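Local coordinates for Alpha/beta hydrolase fold protein (Ochrobactrum, PDB 4G9E) that hydrolyses the lactone ring of N-acyl homoserine lactones, and is caught here with the ring-opened product N-butanoyl-L-homoserine in its pocket, at residues P71-M77 and I187-F192; V98-S102 and H248-R252; G105-I109 and L121-P127; V157-A161 and L173-A178. One frame throughout, in Å; residues are numbered along the deposited sequence.

Three of the four contacts meet on the bound N-butanoyl-L-homoserine. Interaction 2 holds its carboxylate beside S102 and H248, interaction 4 reaches its hydroxyl through Y160, and interaction 1 lines the end of its butanoyl chain. Interaction 3 adds the H106 side chain, about 4 Å from the ligand. Interactions 2 and 3 are the closest neighbours, with centres about 8 Å apart, and share the central sheet, where strands 97-101 and 120-124 lie side by side. Interaction 1 touches interaction 3 where M77 CE lies 3.6 Å from H106 CG. Interaction 4 lies about 17 to 21 Å from the other three, centre to centre, though L173 touches R252 of interaction 2.

Interaction 1. Residues P71-M77 and I187-F192; sequences PDRSYSM and IMFEKF. With C4L (N-butanoyl-L-homoserine), chain C.
M77 and F192 form the tight end of this contact. The terminal methyl of M77 sits over the centre of the F192 ring, CE 3.4 Å from the ring centroid and 13° off its normal, a CH-pi contact. The sulfur approaches the same ring obliquely, SD 3.3 Å from F192 CD1, which makes the pair a Met-aromatic contact. With CG beside its backbone N (chi1 -70°) and an extended chain beyond, M77 spans the distance to helix 182-194. M188, bent at chi2 and chi3, brings its SD to 4.0 Å from M77 CE and turns its own methyl toward the ligand amide. The last carbon of the butanoyl tail, C8, lies at the edge of the F189 ring.

The other end is looser and wetter. I187 rests its CG2 near Y75 O, and its CD1 is 4.2 Å from P71 CB. The extended K191 side chain runs past S76 CB toward helix 71-74. There its ammonium donates to a water, NZ to O 2.8 Å, which lies within hydrogen-bonding distance of P71 O (2.8 Å) and, more weakly, of Y75 O. A second water donates to D72 OD1 at 2.8 Å and accepts only a weak bond from K191 NZ. Deeper in, a third water joins M77 N to M188 O. The chemistry thus divides: M77, M188, F189 and F192 line the acyl chain with apolar groups, whereas K191 NZ lies 2.8 Å from D72 O at a poor angle for a hydrogen bond, so the attraction of its charge for these carbonyls is probably electrostatic and helped by the waters.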
# COMPACT_ATOMS: atom_id res chain seq x y z
N PRO A 71 5.05 19.57 1.60
CA PRO A 71 3.82 18.89 1.19
C PRO A 71 3.60 18.87 -0.32
O PRO A 71 3.06 17.90 -0.85
CB PRO A 71 2.72 19.69 1.89
CG PRO A 71 3.39 20.19 3.13
CD PRO A 71 4.81 20.50 2.72
N ASP A 72 4.04 19.92 -1.01
CA ASP A 72 3.85 20.04 -2.45
C ASP A 72 4.68 19.01 -3.23
O ASP A 72 4.35 18.66 -4.36
CB ASP A 72 4.20 21.45 -2.92
CG ASP A 72 3.29 22.51 -2.32
OD1 ASP A 72 2.09 22.23 -2.11
OD2 ASP A 72 3.77 23.65 -2.08
N ARG A 73 5.77 18.56 -2.63
CA ARG A 73 6.60 17.53 -3.24
C ARG A 73 6.16 16.14 -2.82
O ARG A 73 6.14 15.21 -3.63
CB ARG A 73 8.05 17.74 -2.83
CG ARG A 73 8.99 16.68 -3.36
CD ARG A 73 10.34 16.76 -2.67
NE ARG A 73 11.23 15.71 -3.15
CZ ARG A 73 12.13 15.09 -2.41
NH1 ARG A 73 12.27 15.42 -1.13
NH2 ARG A 73 12.89 14.14 -2.93
N SER A 74 5.83 15.98 -1.55
CA SER A 74 5.71 14.65 -0.96
C SER A 74 4.33 13.99 -1.05
O SER A 74 4.24 12.77 -1.19
CB SER A 74 6.12 14.69 0.51
OG SER A 74 7.47 15.09 0.65
N TYR A 75 3.28 14.79 -0.92
CA TYR A 75 1.94 14.23 -0.75
C TYR A 75 1.28 13.97 -2.09
O TYR A 75 0.39 14.70 -2.53
CB TYR A 75 1.08 15.16 0.10
CG TYR A 75 1.53 15.33 1.54
CD1 TYR A 75 2.27 14.36 2.20
CD2 TYR A 75 1.15 16.47 2.25
CE1 TYR A 75 2.64 14.54 3.53
CE2 TYR A 75 1.50 16.65 3.57
CZ TYR A 75 2.24 15.67 4.21
OH TYR A 75 2.61 15.83 5.53
N SER A 76 1.74 12.92 -2.76
CA SER A 76 1.16 12.47 -4.01
C SER A 76 1.62 11.04 -4.21
O SER A 76 2.61 10.61 -3.62
CB SER A 76 1.63 13.33 -5.19
OG SER A 76 3.01 13.11 -5.45
N MET A 77 0.92 10.30 -5.06
CA MET A 77 1.33 8.92 -5.28
C MET A 77 2.79 8.83 -5.74
O MET A 77 3.55 7.99 -5.26
CB MET A 77 0.37 8.24 -6.25
CG MET A 77 -1.00 8.01 -5.62
SD MET A 77 -2.27 7.78 -6.85
CE MET A 77 -3.66 7.38 -5.79
N ILE A 187 -4.22 16.99 -1.11
CA ILE A 187 -3.28 17.18 -2.20
C ILE A 187 -3.10 15.89 -3.01
O ILE A 187 -3.13 15.91 -4.24
CB ILE A 187 -1.93 17.71 -1.69
CG1 ILE A 187 -2.12 19.09 -1.05
CG2 ILE A 187 -0.93 17.82 -2.83
CD1 ILE A 187 -0.93 19.55 -0.24
N MET A 188 -2.96 14.76 -2.33
CA MET A 188 -2.79 13.51 -3.04
C MET A 188 -3.98 13.23 -3.94
O MET A 188 -3.81 12.83 -5.09
CB MET A 188 -2.57 12.36 -2.05
CG MET A 188 -2.50 10.97 -2.69
SD MET A 188 -4.11 10.22 -3.03
CE MET A 188 -4.82 10.11 -1.39
N PHE A 189 -5.19 13.43 -3.43
CA PHE A 189 -6.36 13.05 -4.21
C PHE A 189 -6.55 13.95 -5.43
O PHE A 189 -6.91 13.49 -6.51
CB PHE A 189 -7.61 13.06 -3.34
CG PHE A 189 -8.82 12.48 -4.02
CD1 PHE A 189 -8.99 11.11 -4.12
CD2 PHE A 189 -9.76 13.32 -4.59
CE1 PHE A 189 -10.10 10.59 -4.76
CE2 PHE A 189 -10.87 12.80 -5.22
CZ PHE A 189 -11.04 11.44 -5.31
N GLU A 190 -6.30 15.24 -5.24
CA GLU A 190 -6.36 16.18 -6.35
C GLU A 190 -5.35 15.82 -7.44
O GLU A 190 -5.68 15.83 -8.63
CB GLU A 190 -6.12 17.61 -5.86
CG GLU A 190 -7.31 18.21 -5.14
CD GLU A 190 -7.04 19.61 -4.62
OE1 GLU A 190 -5.87 20.04 -4.63
OE2 GLU A 190 -8.01 20.27 -4.20
N LYS A 191 -4.13 15.50 -7.03
CA LYS A 191 -3.08 15.17 -7.99
C LYS A 191 -3.35 13.85 -8.72
O LYS A 191 -3.04 13.70 -9.90
CB LYS A 191 -1.72 15.20 -7.31
CG LYS A 191 -1.30 16.61 -6.92
CD LYS A 191 0.10 16.67 -6.37
CE LYS A 191 0.56 18.10 -6.20
NZ LYS A 191 1.95 18.16 -5.70
N PHE A 192 -3.95 12.90 -8.01
CA PHE A 192 -4.36 11.61 -8.58
C PHE A 192 -5.37 11.84 -9.69
O PHE A 192 -5.21 11.35 -10.81
CB PHE A 192 -4.93 10.75 -7.44
CG PHE A 192 -5.48 9.40 -7.85
CD1 PHE A 192 -4.83 8.59 -8.76
CD2 PHE A 192 -6.62 8.92 -7.24
CE1 PHE A 192 -5.33 7.31 -9.07
CE2 PHE A 192 -7.12 7.67 -7.54
CZ PHE A 192 -6.48 6.87 -8.45
O1 C4L C . -7.39 3.00 1.85
C4 C4L C . -6.89 3.80 1.02
O2 C4L C . -5.66 4.00 0.91
C3 C4L C . -7.81 4.59 0.11
C2 C4L C . -9.15 3.86 -0.10
C1 C4L C . -10.24 4.80 -0.57
O3 C4L C . -10.65 5.67 0.49
N1 C4L C . -7.22 4.83 -1.21
C5 C4L C . -6.74 6.03 -1.57
O4 C4L C . -6.77 7.01 -0.84
C6 C4L C . -6.16 6.13 -2.96
C7 C4L C . -6.73 7.37 -3.65
C8 C4L C . -8.23 7.27 -3.88
O HOH W 1 2.19 16.82 -3.28
O HOH W 2 0.84 20.89 -4.18
O HOH W 3 -1.43 11.56 -6.08

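Interaction 2. Residues V98-S102 and H248-R252; sequences VFGWS and HAPFR. With C4L (N-butanoyl-L-homoserine), chain C.
What is, by sequence and geometry, the nucleophile elbow of the alpha/beta hydrolase fold meets the histidine-bearing loop in this buried contact, where W101 NE1 donates to H248 O at 2.8 Å. The bond is bent, 144° at the hydrogen, and the donor stands 37° out of the carbonyl plane. On one face of the indole lies F251, whose edge points at W101 in an edge-to-face pair with planes at 73°; F251 CE2 comes within 3.5 Å of W101 CD2. A249 CB packs against W101 CZ2, and F99 CZ touches F251 further down the strand.

S102 follows strand 97-101 at the sharp turn into helix 103-111, and its positive phi fits the strained geometry of such an elbow. With H248 and E219, which accepts a hydrogen bond from H248 ND1, it probably makes up the catalytic triad. S102 OG lies in the plane of the imidazole at its edge, 3.0 Å from H248 NE2. S102 OG is hydrogen-bonded to G125 O. The ligand's carboxyl carbon C4 is 2.6 Å from S102 OG, shorter than a van der Waals contact and longer than a covalent bond. H248 NE2 donates a fairly straight bond to carboxylate O1 of N-butanoyl-L-homoserine, 2.8 Å away.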
# COMPACT_ATOMS: atom_id res chain seq x y z
N VAL A 98 7.40 -5.84 -3.09
CA VAL A 98 6.59 -4.76 -2.53
C VAL A 98 5.14 -5.20 -2.41
O VAL A 98 4.58 -5.74 -3.36
CB VAL A 98 6.71 -3.46 -3.36
CG1 VAL A 98 5.79 -2.37 -2.79
CG2 VAL A 98 8.16 -3.00 -3.38
N PHE A 99 4.57 -4.99 -1.23
CA PHE A 99 3.14 -5.12 -1.02
C PHE A 99 2.58 -3.73 -0.76
O PHE A 99 3.03 -3.05 0.17
CB PHE A 99 2.81 -6.03 0.17
CG PHE A 99 1.37 -5.96 0.58
CD1 PHE A 99 0.41 -6.56 -0.21
CD2 PHE A 99 0.97 -5.21 1.68
CE1 PHE A 99 -0.93 -6.45 0.12
CE2 PHE A 99 -0.37 -5.10 2.01
CZ PHE A 99 -1.32 -5.72 1.23
N GLY A 100 1.60 -3.31 -1.54
CA GLY A 100 0.98 -2.01 -1.34
C GLY A 100 -0.50 -2.15 -1.05
O GLY A 100 -1.23 -2.76 -1.83
N TRP A 101 -0.92 -1.55 0.06
CA TRP A 101 -2.31 -1.56 0.47
C TRP A 101 -2.97 -0.24 0.08
O TRP A 101 -2.68 0.81 0.66
CB TRP A 101 -2.41 -1.75 1.99
CG TRP A 101 -3.81 -1.67 2.50
CD1 TRP A 101 -4.93 -2.15 1.89
CD2 TRP A 101 -4.24 -1.04 3.71
NE1 TRP A 101 -6.04 -1.85 2.66
CE2 TRP A 101 -5.64 -1.18 3.78
CE3 TRP A 101 -3.57 -0.40 4.75
CZ2 TRP A 101 -6.38 -0.68 4.85
CZ3 TRP A 101 -4.31 0.10 5.81
CH2 TRP A 101 -5.70 -0.04 5.85
N SER A 102 -3.86 -0.31 -0.91
CA SER A 102 -4.74 0.77 -1.30
C SER A 102 -3.92 1.95 -1.82
O SER A 102 -3.28 1.80 -2.84
CB SER A 102 -5.71 1.10 -0.17
OG SER A 102 -6.82 1.82 -0.69
N HIS A 248 -11.73 -4.31 2.78
CA HIS A 248 -10.62 -3.51 2.29
C HIS A 248 -9.26 -3.93 2.83
O HIS A 248 -8.24 -3.56 2.25
CB HIS A 248 -10.86 -2.05 2.66
CG HIS A 248 -9.98 -1.07 1.93
ND1 HIS A 248 -9.83 -1.06 0.56
CD2 HIS A 248 -9.26 -0.02 2.39
CE1 HIS A 248 -9.05 -0.06 0.21
NE2 HIS A 248 -8.69 0.59 1.30
N ALA A 249 -9.23 -4.68 3.93
CA ALA A 249 -7.97 -4.94 4.62
C ALA A 249 -7.82 -6.43 4.95
O ALA A 249 -7.71 -6.80 6.13
CB ALA A 249 -7.87 -4.11 5.89
N PRO A 250 -7.78 -7.29 3.93
CA PRO A 250 -7.77 -8.73 4.21
C PRO A 250 -6.55 -9.19 5.01
O PRO A 250 -6.62 -10.23 5.66
CB PRO A 250 -7.79 -9.37 2.82
CG PRO A 250 -7.33 -8.26 1.88
CD PRO A 250 -7.87 -7.01 2.49
N PHE A 251 -5.44 -8.45 4.95
CA PHE A 251 -4.24 -8.80 5.71
C PHE A 251 -4.48 -8.77 7.22
O PHE A 251 -3.74 -9.41 7.96
CB PHE A 251 -3.09 -7.87 5.32
CG PHE A 251 -3.40 -6.43 5.56
CD1 PHE A 251 -3.19 -5.88 6.81
CD2 PHE A 251 -3.96 -5.63 4.56
CE1 PHE A 251 -3.51 -4.56 7.07
CE2 PHE A 251 -4.30 -4.32 4.82
CZ PHE A 251 -4.07 -3.78 6.07
N ARG A 252 -5.49 -8.03 7.68
CA ARG A 252 -5.85 -8.05 9.10
C ARG A 252 -7.21 -8.71 9.37
O ARG A 252 -7.44 -9.24 10.46
CB ARG A 252 -5.79 -6.65 9.73
CG ARG A 252 -6.81 -5.66 9.20
CD ARG A 252 -6.60 -4.22 9.73
NE ARG A 252 -6.56 -4.19 11.19
CZ ARG A 252 -7.65 -4.20 11.96
NH1 ARG A 252 -8.86 -4.19 11.41
NH2 ARG A 252 -7.52 -4.22 13.28
O1 C4L C . -7.39 3.00 1.85
C4 C4L C . -6.89 3.80 1.02
O2 C4L C . -5.66 4.00 0.91
C3 C4L C . -7.81 4.59 0.11
C2 C4L C . -9.15 3.86 -0.10
C1 C4L C . -10.24 4.80 -0.57
O3 C4L C . -10.65 5.67 0.49
N1 C4L C . -7.22 4.83 -1.21
C5 C4L C . -6.74 6.03 -1.57
O4 C4L C . -6.77 7.01 -0.84
C6 C4L C . -6.16 6.13 -2.96
C7 C4L C . -6.73 7.37 -3.65
C8 C4L C . -8.23 7.27 -3.88

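Interaction 3. Residues G105-I109 and L121-P127; sequences GHIGI and LMITGTP
H106 and T126 meet through a CH-pi contact: the T126 methyl CG2 sits over the centre of the imidazole, 3.5 Å from its centroid and 7° off the ring normal. At the ring's edge P127 O comes close to H106 CE1, 3.3 Å away, while P127 CD rests near H106 NE2. This ring belongs to the ligand pocket and also meets the ring of F192.

Polar links run through water and to residues beyond the pair. One water in the imidazole plane is 2.9 Å from H106 NE2 and donates to G125 O, bridging helix to loop. H106 ND1 is hydrogen-bonded to Q200, and T126 OG1 to S102 O.

The two segments belong to the beta-alpha-beta crossover of strand 97-101, helix 103-111 and strand 120-124; the axes of 105-109 and 121-124 approach to 8.2 Å, their directions 150° apart, close to antiparallel. Apolar packing seats the helix on that strand. G105 and G108 present bare backbone: G105 CA lies 3.7 Å from I123 CG2 and 3.3 Å from T126 OG1, and G108 C is 3.8 Å from L121 CD2. The I109 and L121 side chains cross at about a right angle, I109 CG1 4.0 Å from L121 CD2, and the I109 CD1 methyl approaches both I123 and T126.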
# COMPACT_ATOMS: atom_id res chain seq x y z
N GLY A 105 -0.73 0.61 -2.71
CA GLY A 105 -0.67 -0.07 -3.99
C GLY A 105 -0.44 0.89 -5.14
O GLY A 105 0.34 0.60 -6.05
N HIS A 106 -1.11 2.04 -5.12
CA HIS A 106 -0.88 3.07 -6.13
C HIS A 106 0.58 3.56 -6.06
O HIS A 106 1.21 3.80 -7.09
CB HIS A 106 -1.85 4.24 -5.94
CG HIS A 106 -3.29 3.86 -6.11
ND1 HIS A 106 -3.87 3.65 -7.35
CD2 HIS A 106 -4.26 3.63 -5.20
CE1 HIS A 106 -5.14 3.32 -7.18
NE2 HIS A 106 -5.40 3.29 -5.89
N ILE A 107 1.08 3.74 -4.85
CA ILE A 107 2.47 4.11 -4.63
C ILE A 107 3.40 3.03 -5.21
O ILE A 107 4.37 3.34 -5.91
CB ILE A 107 2.75 4.35 -3.13
CG1 ILE A 107 1.93 5.55 -2.64
CG2 ILE A 107 4.25 4.52 -2.88
CD1 ILE A 107 1.90 5.68 -1.14
N GLY A 108 3.10 1.77 -4.93
CA GLY A 108 3.88 0.67 -5.48
C GLY A 108 3.94 0.68 -7.00
O GLY A 108 4.98 0.41 -7.59
N ILE A 109 2.82 0.99 -7.63
CA ILE A 109 2.78 1.10 -9.09
C ILE A 109 3.73 2.22 -9.57
O ILE A 109 4.48 2.04 -10.53
CB ILE A 109 1.34 1.32 -9.60
CG1 ILE A 109 0.47 0.09 -9.31
CG2 ILE A 109 1.34 1.65 -11.10
CD1 ILE A 109 -1.01 0.32 -9.54
N LEU A 121 5.32 -7.06 -7.21
CA LEU A 121 4.42 -6.11 -6.56
C LEU A 121 3.08 -6.78 -6.33
O LEU A 121 2.49 -7.29 -7.28
CB LEU A 121 4.22 -4.90 -7.47
CG LEU A 121 3.15 -3.88 -7.04
CD1 LEU A 121 3.55 -3.21 -5.74
CD2 LEU A 121 2.95 -2.84 -8.13
N MET A 122 2.62 -6.79 -5.08
CA MET A 122 1.26 -7.22 -4.77
C MET A 122 0.45 -6.00 -4.36
O MET A 122 0.90 -5.21 -3.53
CB MET A 122 1.24 -8.26 -3.64
CG MET A 122 -0.19 -8.69 -3.26
SD MET A 122 -0.28 -9.94 -1.96
CE MET A 122 0.23 -11.38 -2.90
N ILE A 123 -0.73 -5.86 -4.96
CA ILE A 123 -1.62 -4.74 -4.65
C ILE A 123 -2.97 -5.23 -4.15
O ILE A 123 -3.60 -6.13 -4.74
CB ILE A 123 -1.78 -3.79 -5.86
CG1 ILE A 123 -2.32 -4.51 -7.10
CG2 ILE A 123 -0.45 -3.10 -6.17
CD1 ILE A 123 -2.64 -3.59 -8.28
N THR A 124 -3.39 -4.64 -3.03
CA THR A 124 -4.62 -5.00 -2.35
C THR A 124 -5.37 -3.71 -2.06
O THR A 124 -4.81 -2.78 -1.48
CB THR A 124 -4.30 -5.72 -1.03
OG1 THR A 124 -3.76 -7.01 -1.31
CG2 THR A 124 -5.54 -5.86 -0.14
N GLY A 125 -6.64 -3.65 -2.46
CA GLY A 125 -7.42 -2.44 -2.27
C GLY A 125 -7.11 -1.36 -3.28
O GLY A 125 -7.40 -0.19 -3.04
N THR A 126 -6.55 -1.75 -4.43
CA THR A 126 -6.01 -0.83 -5.43
C THR A 126 -6.47 -1.20 -6.82
O THR A 126 -6.05 -2.23 -7.36
CB THR A 126 -4.47 -0.93 -5.43
OG1 THR A 126 -3.96 -0.68 -4.12
CG2 THR A 126 -3.85 0.05 -6.42
N PRO A 127 -7.31 -0.36 -7.45
CA PRO A 127 -7.61 -0.55 -8.87
C PRO A 127 -6.64 0.31 -9.69
O PRO A 127 -6.65 1.53 -9.54
CB PRO A 127 -9.03 -0.01 -8.99
CG PRO A 127 -9.11 1.07 -7.94
CD PRO A 127 -8.10 0.74 -6.86
O HOH W 4 -6.93 2.56 -3.54

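Interaction 4. Residues V157-A161 and L173-A178; sequences VESYA and LLDIVA. With C4L (N-butanoyl-L-homoserine), chain C.
Y160 OH and the ligand hydroxyl O3 share a hydrogen bond of 2.8 Å, the polar link from a helix pair whose mutual contact is apolar. O3 lies at the edge of the Y160 ring, near its plane. The ring carbon CG is anti to the backbone N (chi1 -160°), and the phenol extends from helix 154-165 into the pocket; its other edge comes near V177 CG1. In N-butanoyl-L-homoserine this hydroxyl is the alcohol freed when the lactone opens, so Y160 holds the alcohol end of the product.

Behind the tyrosine, V157 and A161, one turn apart, meet V177 and L174 of helix 171-179. V157 CG1 makes most of the contacts, 4.0 Å from V177 CG1 and 3.7 Å from the backbone O of L174. V157 and V177 lie alongside with their side chains pointing opposite ways. The other V177 branch, CG2, packs on A161 CB at 3.9 Å. Along the partly exposed margin L174 lays its CD2 methyl 3.6 Å from E158 CA, while the E158 carboxylate turns to a salt bridge with R162.

The axes of 157-161 and 173-178 cross at 107°, 9.2 Å apart at closest approach. Both helices belong to the helical insertion between strands 120-124 and 211-216, in the place of the cap of alpha/beta hydrolases, which here contributes Y160 to the pocket; helix 182-194 follows next.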
# COMPACT_ATOMS: atom_id res chain seq x y z
N VAL A 157 -13.36 10.56 11.24
CA VAL A 157 -12.26 9.71 11.67
C VAL A 157 -12.74 8.29 11.92
O VAL A 157 -12.13 7.32 11.45
CB VAL A 157 -11.58 10.23 12.95
CG1 VAL A 157 -10.59 9.21 13.48
CG2 VAL A 157 -10.89 11.56 12.67
N GLU A 158 -13.83 8.15 12.66
CA GLU A 158 -14.35 6.83 12.97
C GLU A 158 -14.88 6.12 11.73
O GLU A 158 -14.57 4.94 11.51
CB GLU A 158 -15.45 6.91 14.03
CG GLU A 158 -16.03 5.54 14.30
CD GLU A 158 -16.94 5.50 15.50
OE1 GLU A 158 -17.14 6.55 16.16
OE2 GLU A 158 -17.46 4.41 15.79
N SER A 159 -15.64 6.82 10.90
CA SER A 159 -16.20 6.20 9.71
C SER A 159 -15.10 5.74 8.76
O SER A 159 -15.16 4.63 8.24
CB SER A 159 -17.17 7.14 8.98
OG SER A 159 -17.99 6.41 8.09
N TYR A 160 -14.11 6.60 8.54
CA TYR A 160 -13.02 6.25 7.65
C TYR A 160 -12.19 5.10 8.20
O TYR A 160 -11.85 4.17 7.47
CB TYR A 160 -12.13 7.47 7.34
CG TYR A 160 -11.30 7.29 6.09
CD1 TYR A 160 -11.92 7.19 4.85
CD2 TYR A 160 -9.92 7.20 6.13
CE1 TYR A 160 -11.19 7.02 3.69
CE2 TYR A 160 -9.17 7.02 4.97
CZ TYR A 160 -9.82 6.93 3.76
OH TYR A 160 -9.10 6.75 2.60
N ALA A 161 -11.87 5.16 9.49
CA ALA A 161 -11.09 4.10 10.12
C ALA A 161 -11.81 2.76 10.05
O ALA A 161 -11.21 1.73 9.74
CB ALA A 161 -10.78 4.45 11.57
N LEU A 173 -6.79 2.50 16.11
CA LEU A 173 -6.99 2.86 14.71
C LEU A 173 -7.48 4.30 14.57
O LEU A 173 -7.11 4.98 13.61
CB LEU A 173 -7.96 1.89 14.04
CG LEU A 173 -7.56 0.42 14.06
CD1 LEU A 173 -8.63 -0.40 13.38
CD2 LEU A 173 -6.21 0.21 13.39
N LEU A 174 -8.30 4.75 15.51
CA LEU A 174 -8.73 6.14 15.52
C LEU A 174 -7.54 7.06 15.69
O LEU A 174 -7.47 8.12 15.06
CB LEU A 174 -9.73 6.40 16.65
CG LEU A 174 -11.01 5.57 16.64
CD1 LEU A 174 -11.80 5.82 17.92
CD2 LEU A 174 -11.86 5.87 15.42
N ASP A 175 -6.60 6.67 16.54
CA ASP A 175 -5.41 7.48 16.79
C ASP A 175 -4.57 7.62 15.52
O ASP A 175 -4.08 8.71 15.22
CB ASP A 175 -4.55 6.85 17.89
CG ASP A 175 -5.28 6.74 19.21
OD1 ASP A 175 -6.20 7.55 19.47
OD2 ASP A 175 -4.93 5.84 20.00
N ILE A 176 -4.42 6.53 14.80
CA ILE A 176 -3.65 6.55 13.56
C ILE A 176 -4.29 7.50 12.55
O ILE A 176 -3.61 8.38 12.00
CB ILE A 176 -3.53 5.13 12.95
CG1 ILE A 176 -2.70 4.23 13.88
CG2 ILE A 176 -2.88 5.20 11.59
CD1 ILE A 176 -2.73 2.76 13.51
N VAL A 177 -5.59 7.36 12.32
CA VAL A 177 -6.28 8.17 11.32
C VAL A 177 -6.36 9.64 11.73
O VAL A 177 -6.21 10.54 10.89
CB VAL A 177 -7.69 7.61 11.02
CG1 VAL A 177 -8.50 8.56 10.14
CG2 VAL A 177 -7.57 6.24 10.37
N ALA A 178 -6.58 9.89 13.01
CA ALA A 178 -6.68 11.25 13.52
C ALA A 178 -5.36 12.01 13.37
O ALA A 178 -5.36 13.22 13.17
CB ALA A 178 -7.12 11.24 14.97
O1 C4L C . -7.39 3.00 1.85
C4 C4L C . -6.89 3.80 1.02
O2 C4L C . -5.66 4.00 0.91
C3 C4L C . -7.81 4.59 0.11
C2 C4L C . -9.15 3.86 -0.10
C1 C4L C . -10.24 4.80 -0.57
O3 C4L C . -10.65 5.67 0.49
N1 C4L C . -7.22 4.83 -1.21
C5 C4L C . -6.74 6.03 -1.57
O4 C4L C . -6.77 7.01 -0.84
C6 C4L C . -6.16 6.13 -2.96
C7 C4L C . -6.73 7.37 -3.65
C8 C4L C . -8.23 7.27 -3.88